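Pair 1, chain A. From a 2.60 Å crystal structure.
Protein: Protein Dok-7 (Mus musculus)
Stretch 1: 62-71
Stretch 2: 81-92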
# COMPACT_ATOMS: atom_id res chain seq x y z
N THR A 62 9.63 8.85 9.10
CA THR A 62 8.71 8.22 8.17
C THR A 62 8.04 9.28 7.31
O THR A 62 7.34 10.16 7.82
CB THR A 62 7.64 7.37 8.89
OG1 THR A 62 8.26 6.60 9.92
CG2 THR A 62 6.94 6.42 7.90
N LEU A 63 8.28 9.18 6.00
CA LEU A 63 7.64 10.05 5.01
C LEU A 63 6.35 9.39 4.56
O LEU A 63 6.37 8.38 3.87
CB LEU A 63 8.58 10.26 3.81
CG LEU A 63 9.99 10.74 4.16
CD1 LEU A 63 10.92 10.53 2.99
CD2 LEU A 63 9.97 12.20 4.59
N GLU A 64 5.22 9.97 4.95
CA GLU A 64 3.93 9.31 4.76
C GLU A 64 2.99 10.00 3.77
O GLU A 64 1.81 9.65 3.67
CB GLU A 64 3.25 9.05 6.13
CG GLU A 64 3.41 10.17 7.16
CD GLU A 64 3.57 9.64 8.59
OE1 GLU A 64 2.73 8.83 9.04
OE2 GLU A 64 4.55 10.06 9.26
N ASP A 65 3.54 10.94 3.01
CA ASP A 65 2.77 11.74 2.06
C ASP A 65 3.55 12.03 0.78
O ASP A 65 3.49 13.13 0.24
CB ASP A 65 2.29 13.05 2.72
CG ASP A 65 3.43 13.83 3.38
OD1 ASP A 65 4.44 13.22 3.81
OD2 ASP A 65 3.31 15.08 3.47
N ILE A 66 4.27 11.01 0.30
CA ILE A 66 5.08 11.10 -0.91
C ILE A 66 4.23 11.29 -2.17
O ILE A 66 3.27 10.55 -2.39
CB ILE A 66 5.99 9.85 -1.06
CG1 ILE A 66 6.86 9.67 0.19
CG2 ILE A 66 6.83 9.93 -2.33
CD1 ILE A 66 7.63 8.37 0.25
N CYS A 67 4.61 12.29 -2.98
CA CYS A 67 3.92 12.66 -4.23
C CYS A 67 4.68 12.28 -5.49
O CYS A 67 4.09 12.22 -6.58
CB CYS A 67 3.71 14.16 -4.29
SG CYS A 67 2.79 14.82 -2.95
N GLY A 68 5.99 12.09 -5.36
CA GLY A 68 6.83 11.78 -6.51
C GLY A 68 8.31 11.91 -6.25
O GLY A 68 8.74 12.39 -5.20
N LEU A 69 9.09 11.44 -7.22
CA LEU A 69 10.54 11.56 -7.20
C LEU A 69 11.06 12.33 -8.40
O LEU A 69 10.46 12.28 -9.48
CB LEU A 69 11.18 10.17 -7.15
CG LEU A 69 11.40 9.61 -5.75
CD1 LEU A 69 10.19 8.81 -5.29
CD2 LEU A 69 12.62 8.73 -5.76
N GLU A 70 12.17 13.02 -8.21
CA GLU A 70 12.76 13.86 -9.25
C GLU A 70 14.26 14.03 -8.95
O GLU A 70 14.62 14.68 -7.97
CB GLU A 70 12.01 15.21 -9.30
CG GLU A 70 12.74 16.38 -9.94
CD GLU A 70 12.43 16.57 -11.40
OE1 GLU A 70 11.28 16.93 -11.72
OE2 GLU A 70 13.34 16.39 -12.23
N PRO A 71 15.13 13.41 -9.77
CA PRO A 71 16.59 13.49 -9.66
C PRO A 71 17.23 14.61 -10.46
O PRO A 71 16.61 15.16 -11.37
CB PRO A 71 17.04 12.14 -10.24
CG PRO A 71 16.01 11.83 -11.28
CD PRO A 71 14.72 12.50 -10.86
N THR A 81 21.54 15.22 -6.87
CA THR A 81 20.61 15.22 -5.76
C THR A 81 19.32 14.53 -6.19
O THR A 81 18.96 14.54 -7.37
CB THR A 81 20.24 16.65 -5.33
OG1 THR A 81 19.79 17.38 -6.48
CG2 THR A 81 21.43 17.37 -4.73
N LEU A 82 18.63 13.94 -5.22
CA LEU A 82 17.31 13.37 -5.46
C LEU A 82 16.31 14.03 -4.53
O LEU A 82 16.58 14.26 -3.36
CB LEU A 82 17.32 11.85 -5.25
CG LEU A 82 16.00 11.09 -5.44
CD1 LEU A 82 15.50 11.16 -6.89
CD2 LEU A 82 16.16 9.63 -4.99
N ALA A 83 15.15 14.37 -5.09
CA ALA A 83 14.08 14.95 -4.31
C ALA A 83 13.01 13.90 -4.07
O ALA A 83 12.51 13.28 -5.02
CB ALA A 83 13.50 16.15 -5.04
N ILE A 84 12.71 13.67 -2.80
CA ILE A 84 11.50 12.96 -2.40
C ILE A 84 10.47 14.04 -2.12
O ILE A 84 10.56 14.76 -1.13
CB ILE A 84 11.73 12.03 -1.18
CG1 ILE A 84 12.56 10.82 -1.59
CG2 ILE A 84 10.40 11.55 -0.58
CD1 ILE A 84 13.32 10.17 -0.45
N ILE A 85 9.51 14.16 -3.04
CA ILE A 85 8.49 15.20 -2.96
C ILE A 85 7.31 14.71 -2.14
O ILE A 85 6.77 13.63 -2.39
CB ILE A 85 8.02 15.64 -4.36
CG1 ILE A 85 9.22 16.03 -5.23
CG2 ILE A 85 7.02 16.81 -4.25
CD1 ILE A 85 8.97 15.91 -6.70
N CYS A 86 6.92 15.51 -1.15
CA CYS A 86 5.81 15.18 -0.29
C CYS A 86 4.81 16.33 -0.26
O CYS A 86 5.16 17.46 -0.60
CB CYS A 86 6.31 14.90 1.13
SG CYS A 86 7.57 13.61 1.20
N LEU A 87 3.57 16.03 0.14
CA LEU A 87 2.55 17.07 0.28
C LEU A 87 3.02 18.19 1.20
O LEU A 87 2.82 19.37 0.91
CB LEU A 87 1.22 16.49 0.75
CG LEU A 87 0.51 15.56 -0.25
CD1 LEU A 87 -0.60 14.77 0.42
CD2 LEU A 87 -0.01 16.35 -1.45
N SER A 88 3.67 17.81 2.30
CA SER A 88 4.22 18.76 3.27
C SER A 88 5.54 19.37 2.81
O SER A 88 5.63 20.57 2.55
CB SER A 88 4.37 18.11 4.65
OG SER A 88 4.99 16.83 4.56
N GLN A 89 6.57 18.52 2.70
CA GLN A 89 7.94 18.99 2.45
C GLN A 89 8.65 18.16 1.39
O GLN A 89 8.22 17.06 1.05
CB GLN A 89 8.75 18.95 3.75
CG GLN A 89 9.30 17.56 4.15
CD GLN A 89 8.35 16.74 5.02
OE1 GLN A 89 8.35 15.50 4.98
NE2 GLN A 89 7.55 17.42 5.84
N ALA A 90 9.75 18.70 0.87
CA ALA A 90 10.65 17.95 0.00
C ALA A 90 11.88 17.53 0.80
O ALA A 90 12.41 18.31 1.59
CB ALA A 90 11.05 18.78 -1.19
N VAL A 91 12.32 16.29 0.60
CA VAL A 91 13.53 15.79 1.24
C VAL A 91 14.62 15.66 0.20
O VAL A 91 14.47 14.91 -0.77
CB VAL A 91 13.28 14.42 1.94
CG1 VAL A 91 14.59 13.83 2.46
CG2 VAL A 91 12.28 14.57 3.07
N MSE A 92 15.71 16.40 0.38
CA MSE A 92 16.81 16.43 -0.59
C MSE A 92 17.95 15.49 -0.21
O MSE A 92 18.53 15.62 0.86
CB MSE A 92 17.34 17.85 -0.80
CG MSE A 92 16.29 18.88 -1.22
SE MSE A 92 15.25 18.39 -2.81
CE MSE A 92 16.67 18.38 -4.16

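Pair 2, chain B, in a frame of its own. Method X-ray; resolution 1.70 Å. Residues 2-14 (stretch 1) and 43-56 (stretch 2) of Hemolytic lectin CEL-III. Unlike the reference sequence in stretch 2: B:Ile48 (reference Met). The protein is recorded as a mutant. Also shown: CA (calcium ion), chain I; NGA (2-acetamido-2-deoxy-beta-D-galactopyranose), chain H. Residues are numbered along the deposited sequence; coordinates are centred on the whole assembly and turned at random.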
# COMPACT_ATOMS: atom_id res chain seq x y z
N VAL B 2 6.26 -6.47 -19.19
CA VAL B 2 6.96 -7.43 -18.27
C VAL B 2 6.34 -7.34 -16.86
O VAL B 2 5.63 -8.24 -16.44
CB VAL B 2 8.46 -7.16 -18.20
CG1 VAL B 2 9.24 -8.46 -17.91
CG2 VAL B 2 8.93 -6.50 -19.52
N LEU B 3 6.61 -6.24 -16.16
CA LEU B 3 5.87 -5.91 -14.94
C LEU B 3 4.39 -5.66 -15.27
O LEU B 3 4.03 -5.47 -16.43
CB LEU B 3 6.50 -4.68 -14.26
CG LEU B 3 6.75 -3.45 -15.15
CD1 LEU B 3 5.57 -2.51 -15.15
CD2 LEU B 3 8.01 -2.72 -14.72
N CYS B 4 3.54 -5.68 -14.25
CA CYS B 4 2.14 -5.30 -14.40
C CYS B 4 2.06 -3.78 -14.54
O CYS B 4 2.33 -3.05 -13.57
CB CYS B 4 1.36 -5.75 -13.17
SG CYS B 4 -0.35 -5.22 -13.18
N THR B 5 1.68 -3.33 -15.75
CA THR B 5 1.59 -1.90 -16.07
C THR B 5 0.21 -1.33 -15.71
O THR B 5 0.03 -0.11 -15.66
CB THR B 5 1.82 -1.62 -17.58
OG1 THR B 5 0.84 -2.31 -18.35
CG2 THR B 5 3.23 -2.05 -18.02
N ASN B 6 -0.75 -2.21 -15.43
CA ASN B 6 -2.11 -1.76 -15.12
C ASN B 6 -2.63 -2.35 -13.81
O ASN B 6 -3.66 -3.03 -13.78
CB ASN B 6 -3.08 -1.95 -16.29
CG ASN B 6 -3.25 -3.41 -16.71
OD1 ASN B 6 -2.38 -4.26 -16.44
ND2 ASN B 6 -4.39 -3.72 -17.34
N PRO B 7 -1.92 -2.08 -12.70
CA PRO B 7 -2.35 -2.61 -11.39
C PRO B 7 -3.65 -1.98 -10.92
O PRO B 7 -3.97 -0.84 -11.30
CB PRO B 7 -1.21 -2.20 -10.45
CG PRO B 7 -0.65 -0.96 -11.09
CD PRO B 7 -0.71 -1.24 -12.57
N LEU B 8 -4.38 -2.74 -10.13
CA LEU B 8 -5.64 -2.32 -9.55
C LEU B 8 -5.53 -2.07 -8.05
O LEU B 8 -6.26 -1.22 -7.51
CB LEU B 8 -6.73 -3.33 -9.84
CG LEU B 8 -7.26 -3.23 -11.27
CD1 LEU B 8 -8.22 -4.39 -11.47
CD2 LEU B 8 -7.94 -1.91 -11.53
N ASP B 9 -4.63 -2.78 -7.39
CA ASP B 9 -4.48 -2.66 -5.94
C ASP B 9 -3.13 -3.26 -5.54
O ASP B 9 -2.65 -4.20 -6.18
CB ASP B 9 -5.67 -3.39 -5.25
CG ASP B 9 -6.03 -2.82 -3.89
OD1 ASP B 9 -5.33 -1.92 -3.41
OD2 ASP B 9 -7.04 -3.29 -3.28
N ILE B 10 -2.47 -2.67 -4.54
CA ILE B 10 -1.26 -3.26 -3.97
C ILE B 10 -1.40 -3.24 -2.44
O ILE B 10 -1.65 -2.19 -1.83
CB ILE B 10 -0.00 -2.43 -4.35
CG1 ILE B 10 0.16 -2.29 -5.87
CG2 ILE B 10 1.22 -3.02 -3.72
CD1 ILE B 10 1.21 -1.21 -6.30
N GLY B 11 -1.30 -4.41 -1.83
CA GLY B 11 -1.20 -4.49 -0.37
C GLY B 11 -1.27 -5.91 0.13
O GLY B 11 -1.18 -6.88 -0.65
N GLU B 12 -1.44 -6.05 1.44
CA GLU B 12 -1.58 -7.36 2.05
C GLU B 12 -2.87 -8.00 1.58
O GLU B 12 -3.93 -7.37 1.63
CB GLU B 12 -1.61 -7.24 3.58
CG GLU B 12 -0.30 -6.76 4.19
CD GLU B 12 -0.41 -6.57 5.70
OE1 GLU B 12 -1.56 -6.56 6.21
OE2 GLU B 12 0.63 -6.44 6.36
N LEU B 13 -2.77 -9.24 1.10
CA LEU B 13 -3.96 -10.01 0.81
C LEU B 13 -4.26 -10.89 2.02
O LEU B 13 -3.45 -11.73 2.40
CB LEU B 13 -3.77 -10.88 -0.43
CG LEU B 13 -4.96 -11.67 -0.96
CD1 LEU B 13 -6.11 -10.77 -1.47
CD2 LEU B 13 -4.43 -12.60 -2.09
N ARG B 14 -5.42 -10.67 2.62
CA ARG B 14 -5.74 -11.35 3.87
C ARG B 14 -6.97 -12.25 3.78
O ARG B 14 -7.92 -11.98 3.02
CB ARG B 14 -5.94 -10.31 4.98
CG ARG B 14 -4.67 -9.61 5.36
CD ARG B 14 -4.86 -9.00 6.67
NE ARG B 14 -3.78 -8.11 7.08
CZ ARG B 14 -3.53 -7.90 8.37
NH1 ARG B 14 -4.26 -8.55 9.28
NH2 ARG B 14 -2.58 -7.06 8.74
N ASP B 43 7.28 -9.41 -0.24
CA ASP B 43 6.57 -10.55 -0.85
C ASP B 43 5.10 -10.65 -0.44
O ASP B 43 4.30 -11.22 -1.17
CB ASP B 43 7.30 -11.89 -0.59
CG ASP B 43 7.31 -12.28 0.88
OD1 ASP B 43 7.57 -11.40 1.72
OD2 ASP B 43 7.05 -13.45 1.18
N GLN B 44 4.76 -10.08 0.72
CA GLN B 44 3.35 -10.05 1.19
C GLN B 44 2.61 -8.81 0.67
O GLN B 44 1.42 -8.65 0.91
CB GLN B 44 3.25 -10.14 2.73
CG GLN B 44 3.35 -11.58 3.27
CD GLN B 44 3.35 -11.65 4.77
OE1 GLN B 44 3.11 -10.65 5.45
NE2 GLN B 44 3.63 -12.84 5.31
N GLN B 45 3.31 -7.95 -0.05
CA GLN B 45 2.66 -6.88 -0.80
C GLN B 45 2.17 -7.42 -2.14
O GLN B 45 2.93 -7.52 -3.12
CB GLN B 45 3.62 -5.70 -0.98
CG GLN B 45 3.96 -5.01 0.36
CD GLN B 45 2.79 -4.21 0.93
OE1 GLN B 45 2.36 -3.22 0.35
NE2 GLN B 45 2.29 -4.63 2.08
N ILE B 46 0.93 -7.85 -2.15
CA ILE B 46 0.34 -8.51 -3.31
C ILE B 46 -0.12 -7.46 -4.34
O ILE B 46 -0.63 -6.41 -3.98
CB ILE B 46 -0.82 -9.43 -2.87
CG1 ILE B 46 -0.31 -10.51 -1.89
CG2 ILE B 46 -1.49 -10.08 -4.10
CD1 ILE B 46 0.97 -11.26 -2.33
N ILE B 47 0.08 -7.75 -5.62
CA ILE B 47 -0.32 -6.83 -6.67
C ILE B 47 -1.48 -7.45 -7.43
O ILE B 47 -1.35 -8.53 -8.02
CB ILE B 47 0.84 -6.53 -7.68
CG1 ILE B 47 2.04 -5.92 -6.94
CG2 ILE B 47 0.32 -5.60 -8.81
CD1 ILE B 47 3.36 -5.89 -7.74
N ILE B 48 -2.62 -6.77 -7.40
CA ILE B 48 -3.78 -7.25 -8.13
C ILE B 48 -3.69 -6.58 -9.49
O ILE B 48 -3.83 -5.35 -9.60
CB ILE B 48 -5.10 -6.88 -7.41
CG1 ILE B 48 -5.12 -7.38 -5.96
CG2 ILE B 48 -6.29 -7.38 -8.24
CD1 ILE B 48 -4.94 -8.93 -5.80
N CYS B 49 -3.37 -7.36 -10.52
CA CYS B 49 -3.10 -6.81 -11.85
C CYS B 49 -4.35 -6.75 -12.71
O CYS B 49 -5.17 -7.66 -12.67
CB CYS B 49 -2.02 -7.64 -12.54
SG CYS B 49 -1.33 -6.81 -14.00
N GLY B 50 -4.49 -5.66 -13.47
CA GLY B 50 -5.64 -5.48 -14.36
C GLY B 50 -5.76 -6.53 -15.46
O GLY B 50 -6.86 -6.73 -16.01
N ASP B 51 -4.66 -7.20 -15.77
CA ASP B 51 -4.65 -8.34 -16.71
C ASP B 51 -5.16 -9.67 -16.12
O ASP B 51 -5.18 -10.69 -16.81
CB ASP B 51 -3.26 -8.52 -17.35
CG ASP B 51 -2.19 -8.94 -16.36
OD1 ASP B 51 -2.53 -9.24 -15.20
OD2 ASP B 51 -1.01 -8.96 -16.75
N GLY B 52 -5.55 -9.66 -14.85
CA GLY B 52 -6.08 -10.86 -14.22
C GLY B 52 -5.09 -11.62 -13.36
O GLY B 52 -5.48 -12.46 -12.54
N THR B 53 -3.80 -11.36 -13.54
CA THR B 53 -2.79 -12.06 -12.76
C THR B 53 -2.71 -11.47 -11.36
O THR B 53 -3.15 -10.34 -11.10
CB THR B 53 -1.39 -12.01 -13.40
OG1 THR B 53 -0.94 -10.65 -13.50
CG2 THR B 53 -1.40 -12.66 -14.82
N ILE B 54 -2.17 -12.26 -10.46
CA ILE B 54 -1.89 -11.79 -9.10
C ILE B 54 -0.39 -11.96 -8.88
O ILE B 54 0.14 -13.09 -8.95
CB ILE B 54 -2.74 -12.54 -8.03
CG1 ILE B 54 -4.23 -12.29 -8.30
CG2 ILE B 54 -2.34 -12.06 -6.63
CD1 ILE B 54 -5.18 -13.19 -7.53
N ARG B 55 0.29 -10.85 -8.62
CA ARG B 55 1.74 -10.83 -8.44
C ARG B 55 2.12 -10.28 -7.06
O ARG B 55 1.29 -10.22 -6.15
CB ARG B 55 2.39 -10.04 -9.58
CG ARG B 55 1.76 -10.35 -10.94
CD ARG B 55 2.56 -9.74 -12.08
NE ARG B 55 1.81 -9.73 -13.33
CZ ARG B 55 2.36 -9.49 -14.52
NH1 ARG B 55 3.67 -9.26 -14.61
NH2 ARG B 55 1.61 -9.49 -15.61
N ASN B 56 3.38 -9.89 -6.89
CA ASN B 56 3.86 -9.42 -5.57
C ASN B 56 5.05 -8.50 -5.75
O ASN B 56 5.67 -8.47 -6.82
CB ASN B 56 4.20 -10.59 -4.63
CG ASN B 56 5.50 -11.29 -4.99
OD1 ASN B 56 6.58 -10.84 -4.60
ND2 ASN B 56 5.39 -12.40 -5.74
CA CA I . 6.99 -14.68 3.24
C1 NGA H . -10.32 -4.90 -1.76
C2 NGA H . -10.98 -5.68 -2.92
C3 NGA H . -11.19 -4.74 -4.10
C4 NGA H . -11.97 -3.49 -3.69
C5 NGA H . -11.25 -2.81 -2.52
C6 NGA H . -11.92 -1.54 -2.02
C7 NGA H . -9.03 -6.78 -4.09
C8 NGA H . -8.42 -8.13 -4.38
N2 NGA H . -10.15 -6.82 -3.36
O1 NGA H . -10.20 -5.74 -0.61
O3 NGA H . -11.86 -5.44 -5.15
O4 NGA H . -13.31 -3.84 -3.30
O5 NGA H . -11.07 -3.72 -1.41
O6 NGA H . -10.97 -0.96 -1.12
O7 NGA H . -8.52 -5.73 -4.51
O HOH W 1 2.91 -7.85 5.56
O HOH W 2 -0.41 -10.76 1.84
O HOH W 3 6.56 -12.28 3.90

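Both pairs are antiparallel two-strand contacts interrupted by a beta bulge, and 14 central residues superpose with an RMSD of 0.9 Å over N, CA and C. The strand directions differ by 151° in pair 1 (66-71 against 81-86) and by 169° in pair 2 (9-11 against 46-49). In each, one carbonyl serves two successive amides at the bulge. A:Ile85 O accepts from A:Cys67 N at 2.6 Å and weakly from A:Gly68 N at 3.4 Å; B:Ile48 O accepts from B:Leu8 N at 2.7 Å and weakly from B:Asp9 N at 3.5 Å. The matched CA atoms of A:Cys67 and B:Leu8 lie 0.5 Å apart, so the register shifts by one at the same place. Beyond it the ladder is regular: A:Ile85 N to A:Gly68 O (2.9 Å) corresponds to B:Ile48 N to B:Asp9 O (2.8 Å), and A:Ala83 N to A:Glu70 O (2.9 Å) to B:Ile46 N to B:Gly11 O (2.8 Å).

Before the bulge, A:Asp65 matches B:Asn6. A:Asp65 O accepts from A:Leu87 N at 2.9 Å, and B:Asn6 O from B:Gly50 N at 2.8 Å. The side chains then differ: A:Asp65 OD2 also accepts from A:Ser88 N at 3.0 Å and A:Ser88 OG at 2.7 Å, whereas B:Asn6 makes no side-chain hydrogen bond to the opposite stretch. At B:Gly50, an ideal CB would lie 2.5 Å from B:Asn6 O, a clash; the matching A:Leu87 instead directs CD2 to A:Cys67 SG, 3.5 Å away.

The sharpest contrast is at A:Leu63 and B:Cys4, whose CA atoms are 1.8 Å apart. A:Leu63 packs by apolar contact, with CD1 3.7 Å from A:Ile84 CG2 and CD2 3.6 Å from A:Val91 CG2. Pair 2 closes the same region covalently: B:Cys4 SG and B:Cys49 SG are 2.0 Å apart, with chi3 of 101°. A:Cys86, which matches B:Cys49, has its SG 4.4 Å from A:Leu63 CB. A:Val91 corresponds to B:Arg55, whose NH1 donates to B:Val2 O at 2.9 Å.

On the face carrying A:Leu69 and A:Ile84, A:Leu69 CG lies 4.5 Å from A:Ile84 CG1; the equivalent B:Ile10 CG1 and B:Ile47 CG1 are 4.2 Å apart. Glycine changes sides of the comparison: A:Gly68 matches B:Asp9, and B:Gly11 matches A:Glu70. Thus A:Glu70 CB approaches A:Ile85 CD1 (4.1 Å), while B:Asp9 CB approaches B:Ile48 CG1 (4.1 Å).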